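Local coordinates for CIR protein (PDB 6ZYV) that is of unknown function but belongs to the variant PIR (Cir/Yir/Bir) family of malaria parasites and probably acts at the infected red blood cell, at residues A[7-18]-A[62-73]. The protein carries 5 engineered substitutions. Numbering follows the deposited sequence.
Sequences NLKYVCKDIKKI and GFIWLLVMFEHI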
ATOM      1  N   ASN A   7      11.166  -2.312   5.351  1.00 66.21           N
ATOM      2  CA  ASN A   7      10.376  -1.185   4.863  1.00 64.37           C
ATOM      3  C   ASN A   7       8.916  -1.247   5.260  1.00 61.01           C
ATOM      4  O   ASN A   7       8.306  -0.188   5.432  1.00 61.42           O
ATOM      5  CB  ASN A   7      10.514  -1.030   3.338  1.00 66.08           C
ATOM      6  CG  ASN A   7       9.904  -2.151   2.516  1.00 70.65           C
ATOM      7  OD1 ASN A   7       8.678  -2.273   2.375  1.00 72.95           O
ATOM      8  ND2 ASN A   7      10.739  -3.018   1.976  1.00 71.37           N
ATOM      9  N   LEU A   8       8.346  -2.468   5.402  1.00 57.72           N
ATOM     10  CA  LEU A   8       6.933  -2.603   5.773  1.00 55.03           C
ATOM     11  C   LEU A   8       6.609  -2.048   7.128  1.00 53.19           C
ATOM     12  O   LEU A   8       5.489  -1.609   7.343  1.00 53.14           O
ATOM     13  CB  LEU A   8       6.379  -4.027   5.644  1.00 54.30           C
ATOM     14  CG  LEU A   8       6.054  -4.529   4.256  1.00 54.38           C
ATOM     15  CD1 LEU A   8       5.268  -5.784   4.322  1.00 54.46           C
ATOM     16  CD2 LEU A   8       5.216  -3.545   3.479  1.00 54.61           C
ATOM     17  N   LYS A   9       7.590  -1.973   8.025  1.00 52.67           N
ATOM     18  CA  LYS A   9       7.444  -1.355   9.338  1.00 53.47           C
ATOM     19  C   LYS A   9       6.883   0.083   9.187  1.00 52.60           C
ATOM     20  O   LYS A   9       5.917   0.438   9.854  1.00 53.31           O
ATOM     21  CB  LYS A   9       8.821  -1.330  10.031  1.00 56.30           C
ATOM     22  CG  LYS A   9       8.848  -0.643  11.381  1.00 62.32           C
ATOM     23  CD  LYS A   9      10.261  -0.669  11.959  1.00 68.72           C
ATOM     24  CE  LYS A   9      10.342  -0.058  13.345  1.00 73.65           C
ATOM     25  NZ  LYS A   9      11.754   0.079  13.808  1.00 76.43           N
ATOM     26  N   TYR A  10       7.386   0.817   8.186  1.00 51.03           N
ATOM     27  CA  TYR A  10       6.981   2.188   7.913  1.00 51.04           C
ATOM     28  C   TYR A  10       5.815   2.264   6.948  1.00 49.22           C
ATOM     29  O   TYR A  10       4.918   3.056   7.180  1.00 49.12           O
ATOM     30  CB  TYR A  10       8.166   3.023   7.397  1.00 51.80           C
ATOM     31  CG  TYR A  10       9.309   3.029   8.371  1.00 54.87           C
ATOM     32  CD1 TYR A  10       9.170   3.607   9.621  1.00 57.19           C
ATOM     33  CD2 TYR A  10      10.497   2.356   8.086  1.00 57.04           C
ATOM     34  CE1 TYR A  10      10.215   3.594  10.537  1.00 59.99           C
ATOM     35  CE2 TYR A  10      11.526   2.287   9.011  1.00 59.71           C
ATOM     36  CZ  TYR A  10      11.393   2.924  10.229  1.00 62.41           C
ATOM     37  OH  TYR A  10      12.440   2.867  11.125  1.00 66.97           O
ATOM     38  N   VAL A  11       5.799   1.442   5.889  1.00 47.31           N
ATOM     39  CA  VAL A  11       4.707   1.418   4.908  1.00 45.70           C
ATOM     40  C   VAL A  11       3.370   1.137   5.582  1.00 45.78           C
ATOM     41  O   VAL A  11       2.404   1.869   5.348  1.00 45.96           O
ATOM     42  CB  VAL A  11       5.029   0.405   3.791  1.00 45.21           C
ATOM     43  CG1 VAL A  11       3.829   0.153   2.878  1.00 45.07           C
ATOM     44  CG2 VAL A  11       6.238   0.853   2.988  1.00 44.80           C
ATOM     45  N   CYS A  12       3.332   0.125   6.477  1.00 46.04           N
ATOM     46  CA  CYS A  12       2.123  -0.268   7.220  1.00 46.95           C
ATOM     47  C   CYS A  12       1.643   0.843   8.148  1.00 47.82           C
ATOM     48  O   CYS A  12       0.442   1.090   8.282  1.00 49.18           O
ATOM     49  CB  CYS A  12       2.349  -1.579   7.974  1.00 48.16           C
ATOM     50  SG  CYS A  12       2.580  -3.020   6.899  1.00 51.12           S
ATOM     51  N   LYS A  13       2.586   1.545   8.760  1.00 47.52           N
ATOM     52  CA  LYS A  13       2.310   2.659   9.654  1.00 48.41           C
ATOM     53  C   LYS A  13       1.736   3.832   8.863  1.00 46.71           C
ATOM     54  O   LYS A  13       0.736   4.408   9.267  1.00 46.78           O
ATOM     55  CB  LYS A  13       3.643   3.065  10.323  1.00 52.83           C
ATOM     56  CG  LYS A  13       3.560   3.674  11.702  1.00 60.12           C
ATOM     57  CD  LYS A  13       4.767   3.198  12.518  1.00 66.94           C
ATOM     58  CE  LYS A  13       5.382   4.230  13.420  1.00 72.97           C
ATOM     59  NZ  LYS A  13       6.564   3.658  14.134  1.00 75.44           N
ATOM     60  N   ASP A  14       2.352   4.178   7.723  1.00 45.96           N
ATOM     61  CA  ASP A  14       1.912   5.306   6.906  1.00 45.70           C
ATOM     62  C   ASP A  14       0.546   5.080   6.303  1.00 45.70           C
ATOM     63  O   ASP A  14      -0.276   5.993   6.325  1.00 45.69           O
ATOM     64  CB  ASP A  14       2.942   5.642   5.813  1.00 46.33           C
ATOM     65  CG  ASP A  14       4.299   6.048   6.352  1.00 49.76           C
ATOM     66  OD1 ASP A  14       4.363   6.493   7.515  1.00 51.26           O
ATOM     67  OD2 ASP A  14       5.307   5.873   5.620  1.00 51.10           O
ATOM     68  N   ILE A  15       0.273   3.856   5.824  1.00 45.81           N
ATOM     69  CA  ILE A  15      -1.037   3.552   5.252  1.00 47.12           C
ATOM     70  C   ILE A  15      -2.124   3.697   6.318  1.00 49.29           C
ATOM     71  O   ILE A  15      -3.135   4.365   6.072  1.00 49.16           O
ATOM     72  CB  ILE A  15      -1.069   2.162   4.540  1.00 46.86           C
ATOM     73  CG1 ILE A  15      -0.229   2.188   3.255  1.00 46.71           C
ATOM     74  CG2 ILE A  15      -2.494   1.739   4.247  1.00 47.49           C
ATOM     75  CD1 ILE A  15      -0.068   0.865   2.549  1.00 46.93           C
ATOM     76  N   LYS A  16      -1.876   3.162   7.532  1.00 51.27           N
ATOM     77  CA  LYS A  16      -2.856   3.320   8.612  1.00 54.06           C
ATOM     78  C   LYS A  16      -3.133   4.800   8.933  1.00 56.28           C
ATOM     79  O   LYS A  16      -4.296   5.210   9.087  1.00 57.33           O
ATOM     80  CB  LYS A  16      -2.474   2.544   9.883  1.00 57.42           C
ATOM     81  CG  LYS A  16      -3.532   2.698  10.996  1.00 64.61           C
ATOM     82  CD  LYS A  16      -4.253   1.386  11.329  1.00 71.84           C
ATOM     83  CE  LYS A  16      -5.172   1.460  12.536  1.00 77.62           C
ATOM     84  NZ  LYS A  16      -6.299   2.404  12.294  1.00 80.40           N
ATOM     85  N   LYS A  17      -2.067   5.612   8.976  1.00 56.45           N
ATOM     86  CA  LYS A  17      -2.175   7.048   9.248  1.00 57.49           C
ATOM     87  C   LYS A  17      -3.079   7.743   8.198  1.00 58.80           C
ATOM     88  O   LYS A  17      -4.047   8.411   8.570  1.00 58.87           O
ATOM     89  CB  LYS A  17      -0.767   7.695   9.286  1.00 58.67           C
ATOM     90  CG  LYS A  17      -0.395   8.319  10.625  1.00 63.86           C
ATOM     91  CD  LYS A  17       1.113   8.676  10.731  1.00 67.77           C
ATOM     92  CE  LYS A  17       2.058   7.482  10.569  1.00 70.44           C
ATOM     93  NZ  LYS A  17       3.479   7.886  10.285  1.00 70.62           N
ATOM     94  N   ILE A  18      -2.818   7.518   6.888  1.00 59.05           N
ATOM     95  CA  ILE A  18      -3.630   8.142   5.857  1.00 60.63           C
ATOM     96  C   ILE A  18      -5.065   7.577   5.832  1.00 62.75           C
ATOM     97  O   ILE A  18      -6.001   8.342   5.611  1.00 63.00           O
ATOM     98  CB  ILE A  18      -2.961   8.156   4.452  1.00 60.69           C
ATOM     99  CG1 ILE A  18      -3.660   9.163   3.525  1.00 61.74           C
ATOM    100  CG2 ILE A  18      -2.900   6.775   3.815  1.00 60.37           C
ATOM    101  CD1 ILE A  18      -3.787  10.568   4.116  1.00 63.01           C
ATOM    102  N   GLY A  62      -3.885  12.502  -0.142  1.00 48.50           N
ATOM    103  CA  GLY A  62      -3.491  11.362   0.686  1.00 47.71           C
ATOM    104  C   GLY A  62      -2.528  10.428  -0.018  1.00 45.77           C
ATOM    105  O   GLY A  62      -1.608   9.893   0.598  1.00 45.71           O
ATOM    106  N   PHE A  63      -2.721  10.254  -1.320  1.00 44.27           N
ATOM    107  CA  PHE A  63      -1.869   9.424  -2.155  1.00 43.02           C
ATOM    108  C   PHE A  63      -0.480  10.066  -2.306  1.00 43.28           C
ATOM    109  O   PHE A  63       0.525   9.367  -2.222  1.00 43.51           O
ATOM    110  CB  PHE A  63      -2.522   9.210  -3.533  1.00 42.05           C
ATOM    111  CG  PHE A  63      -1.677   8.424  -4.503  1.00 41.55           C
ATOM    112  CD1 PHE A  63      -1.646   7.037  -4.461  1.00 42.11           C
ATOM    113  CD2 PHE A  63      -0.900   9.075  -5.450  1.00 42.18           C
ATOM    114  CE1 PHE A  63      -0.854   6.316  -5.347  1.00 42.30           C
ATOM    115  CE2 PHE A  63      -0.115   8.357  -6.332  1.00 43.00           C
ATOM    116  CZ  PHE A  63      -0.092   6.981  -6.269  1.00 42.50           C
ATOM    117  N   ILE A  64      -0.429  11.381  -2.534  1.00 43.62           N
ATOM    118  CA  ILE A  64       0.825  12.124  -2.661  1.00 44.18           C
ATOM    119  C   ILE A  64       1.559  12.138  -1.323  1.00 44.06           C
ATOM    120  O   ILE A  64       2.762  11.875  -1.285  1.00 44.24           O
ATOM    121  CB  ILE A  64       0.573  13.534  -3.208  1.00 45.19           C
ATOM    122  CG1 ILE A  64       0.052  13.434  -4.648  1.00 46.19           C
ATOM    123  CG2 ILE A  64       1.820  14.412  -3.122  1.00 45.86           C
ATOM    124  CD1 ILE A  64      -0.574  14.705  -5.116  1.00 47.21           C
ATOM    125  N   TRP A  65       0.826  12.317  -0.214  1.00 43.25           N
ATOM    126  CA  TRP A  65       1.417  12.229   1.114  1.00 43.21           C
ATOM    127  C   TRP A  65       2.099  10.847   1.323  1.00 43.01           C
ATOM    128  O   TRP A  65       3.229  10.810   1.781  1.00 44.07           O
ATOM    129  CB  TRP A  65       0.360  12.497   2.198  1.00 43.16           C
ATOM    130  CG  TRP A  65       0.916  12.481   3.590  1.00 43.33           C
ATOM    131  CD1 TRP A  65       1.460  13.529   4.275  1.00 44.74           C
ATOM    132  CD2 TRP A  65       0.992  11.348   4.459  1.00 43.20           C
ATOM    133  NE1 TRP A  65       1.872  13.115   5.521  1.00 45.40           N
ATOM    134  CE2 TRP A  65       1.620  11.771   5.648  1.00 44.64           C
ATOM    135  CE3 TRP A  65       0.610  10.012   4.340  1.00 43.25           C
ATOM    136  CZ2 TRP A  65       1.822  10.913   6.727  1.00 45.28           C
ATOM    137  CZ3 TRP A  65       0.855   9.156   5.389  1.00 44.30           C
ATOM    138  CH2 TRP A  65       1.424   9.614   6.579  1.00 44.93           C
ATOM    139  N   LEU A  66       1.445   9.737   0.899  1.00 41.93           N
ATOM    140  CA  LEU A  66       1.986   8.385   0.972  1.00 41.78           C
ATOM    141  C   LEU A  66       3.275   8.264   0.232  1.00 40.88           C
ATOM    142  O   LEU A  66       4.223   7.755   0.794  1.00 40.27           O
ATOM    143  CB  LEU A  66       1.028   7.321   0.380  1.00 42.29           C
ATOM    144  CG  LEU A  66       0.092   6.560   1.306  1.00 44.25           C
ATOM    145  CD1 LEU A  66      -0.461   5.311   0.579  1.00 43.53           C
ATOM    146  CD2 LEU A  66       0.773   6.217   2.658  1.00 44.22           C
ATOM    147  N   LEU A  67       3.300   8.662  -1.055  1.00 40.90           N
ATOM    148  CA  LEU A  67       4.498   8.607  -1.879  1.00 41.22           C
ATOM    149  C   LEU A  67       5.625   9.420  -1.283  1.00 40.99           C
ATOM    150  O   LEU A  67       6.761   8.970  -1.307  1.00 41.63           O
ATOM    151  CB  LEU A  67       4.219   9.110  -3.306  1.00 42.45           C
ATOM    152  CG  LEU A  67       3.512   8.164  -4.253  1.00 45.32           C
ATOM    153  CD1 LEU A  67       3.365   8.829  -5.638  1.00 46.74           C
ATOM    154  CD2 LEU A  67       4.279   6.840  -4.378  1.00 45.76           C
ATOM    155  N   VAL A  68       5.322  10.611  -0.744  1.00 41.13           N
ATOM    156  CA  VAL A  68       6.337  11.449  -0.120  1.00 41.75           C
ATOM    157  C   VAL A  68       6.934  10.723   1.115  1.00 41.55           C
ATOM    158  O   VAL A  68       8.154  10.628   1.250  1.00 41.32           O
ATOM    159  CB  VAL A  68       5.782  12.849   0.213  1.00 43.17           C
ATOM    160  CG1 VAL A  68       6.711  13.608   1.158  1.00 43.35           C
ATOM    161  CG2 VAL A  68       5.559  13.658  -1.066  1.00 44.76           C
ATOM    162  N   MET A  69       6.074  10.141   1.957  1.00 41.06           N
ATOM    163  CA  MET A  69       6.521   9.403   3.133  1.00 41.36           C
ATOM    164  C   MET A  69       7.317   8.168   2.778  1.00 42.15           C
ATOM    165  O   MET A  69       8.294   7.892   3.443  1.00 43.81           O
ATOM    166  CB  MET A  69       5.327   8.990   4.008  1.00 41.27           C
ATOM    167  CG  MET A  69       4.656  10.145   4.674  1.00 43.22           C
ATOM    168  SD  MET A  69       5.721  11.096   5.784  1.00 47.15           S
ATOM    169  CE  MET A  69       6.137   9.828   7.020  1.00 41.06           C
ATOM    170  N   PHE A  70       6.900   7.403   1.761  1.00 41.43           N
ATOM    171  CA  PHE A  70       7.610   6.197   1.354  1.00 41.60           C
ATOM    172  C   PHE A  70       9.014   6.551   0.856  1.00 43.34           C
ATOM    173  O   PHE A  70       9.960   5.827   1.149  1.00 43.66           O
ATOM    174  CB  PHE A  70       6.856   5.426   0.244  1.00 39.94           C
ATOM    175  CG  PHE A  70       5.546   4.771   0.628  1.00 39.56           C
ATOM    176  CD1 PHE A  70       5.157   4.682   1.956  1.00 39.50           C
ATOM    177  CD2 PHE A  70       4.684   4.283  -0.347  1.00 38.99           C
ATOM    178  CE1 PHE A  70       3.941   4.109   2.297  1.00 39.64           C
ATOM    179  CE2 PHE A  70       3.487   3.668  -0.001  1.00 38.74           C
ATOM    180  CZ  PHE A  70       3.118   3.585   1.312  1.00 38.84           C
ATOM    181  N   GLU A  71       9.159   7.647   0.091  1.00 44.15           N
ATOM    182  CA  GLU A  71      10.475   8.068  -0.400  1.00 45.78           C
ATOM    183  C   GLU A  71      11.429   8.387   0.799  1.00 46.82           C
ATOM    184  O   GLU A  71      12.632   8.168   0.697  1.00 47.67           O
ATOM    185  CB  GLU A  71      10.323   9.293  -1.322  1.00 49.18           C
ATOM    186  CG  GLU A  71      11.624   9.794  -1.924  1.00 57.61           C
ATOM    187  CD  GLU A  71      11.567  11.140  -2.635  1.00 70.19           C
ATOM    188  OE1 GLU A  71      10.727  11.994  -2.269  1.00 74.09           O
ATOM    189  OE2 GLU A  71      12.389  11.346  -3.553  1.00 74.29           O
ATOM    190  N   HIS A  72      10.889   8.836   1.945  1.00 46.26           N
ATOM    191  CA  HIS A  72      11.709   9.116   3.134  1.00 47.30           C
ATOM    192  C   HIS A  72      12.390   7.868   3.690  1.00 48.35           C
ATOM    193  O   HIS A  72      13.354   7.998   4.442  1.00 48.45           O
ATOM    194  CB  HIS A  72      10.867   9.717   4.262  1.00 47.11           C
ATOM    195  CG  HIS A  72      10.274  11.045   3.953  1.00 47.38           C
ATOM    196  ND1 HIS A  72      10.956  11.983   3.201  1.00 49.72           N
ATOM    197  CD2 HIS A  72       9.097  11.575   4.360  1.00 47.19           C
ATOM    198  CE1 HIS A  72      10.170  13.047   3.170  1.00 49.56           C
ATOM    199  NE2 HIS A  72       9.034  12.835   3.838  1.00 48.43           N
ATOM    200  N   ILE A  73      11.860   6.662   3.370  1.00 48.45           N
ATOM    201  CA  ILE A  73      12.449   5.401   3.797  1.00 49.25           C
ATOM    202  C   ILE A  73      13.822   5.208   3.127  1.00 50.59           C
ATOM    203  O   ILE A  73      14.738   4.663   3.745  1.00 52.30           O
ATOM    204  CB  ILE A  73      11.487   4.206   3.554  1.00 49.23           C
ATOM    205  CG1 ILE A  73      10.084   4.482   4.157  1.00 49.34           C
ATOM    206  CG2 ILE A  73      12.080   2.913   4.150  1.00 49.77           C
ATOM    207  CD1 ILE A  73       8.998   3.410   3.771  1.00 48.85           C
TER
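Asp14 reaches from helix 8-18 into helix 62-71 as a knob, settling in the hole formed by Trp65, Leu66, Met69 and Phe70. Its CB lies 3.9 Å from Leu66 CD2 and beside Phe70 CE1; CG comes next to Met69 CB. At the tip the two oxygens part company: OD2 approaches Met69 CB at 3.5 Å and meets the edge of the Phe70 ring near CD1, where the ring hydrogens are slightly positive, whereas OD1 faces Met69 CE and forms a salt bridge with Lys17 NZ (3.2 Å), one turn on along the same helix. The short carboxylate suits a tight hole, and the long lysine, bent at chi3, can bring its charge back to it while its CB rests near Trp65 CH2.

The two helices run nearly antiparallel, at 158°, with apolar side chains on either side of the knob along their length. Toward the start of helix 8-18, Val11 lays CG2 over one face of Phe70, while its CG1 touches CZ at 3.8 Å; Ile73 CD1 touches both Tyr10 CB and Val11 CG2. Toward the other end, CG1 of Ile18 stands anti to the backbone N (chi1 -163°), and the chain beyond it sends CD1 to within 3.5 Å of Gly62 CA. With no side chain on Gly62, Ile18 packs directly against its backbone. Trp65 presents its edge to the Asp14 carbonyl oxygen, with CZ3 3.5 Å away. Ile15 CG1 meets Leu66 CD1 and Phe70 CZ, and its side chain also touches helix 154-174, to which Cys12 is joined by its disulfide with Cys165.

No hydrogen bond or salt bridge links the two segments, so their direct contact rests on packing; the lysine probably offsets the cost of burying the aspartate's charge.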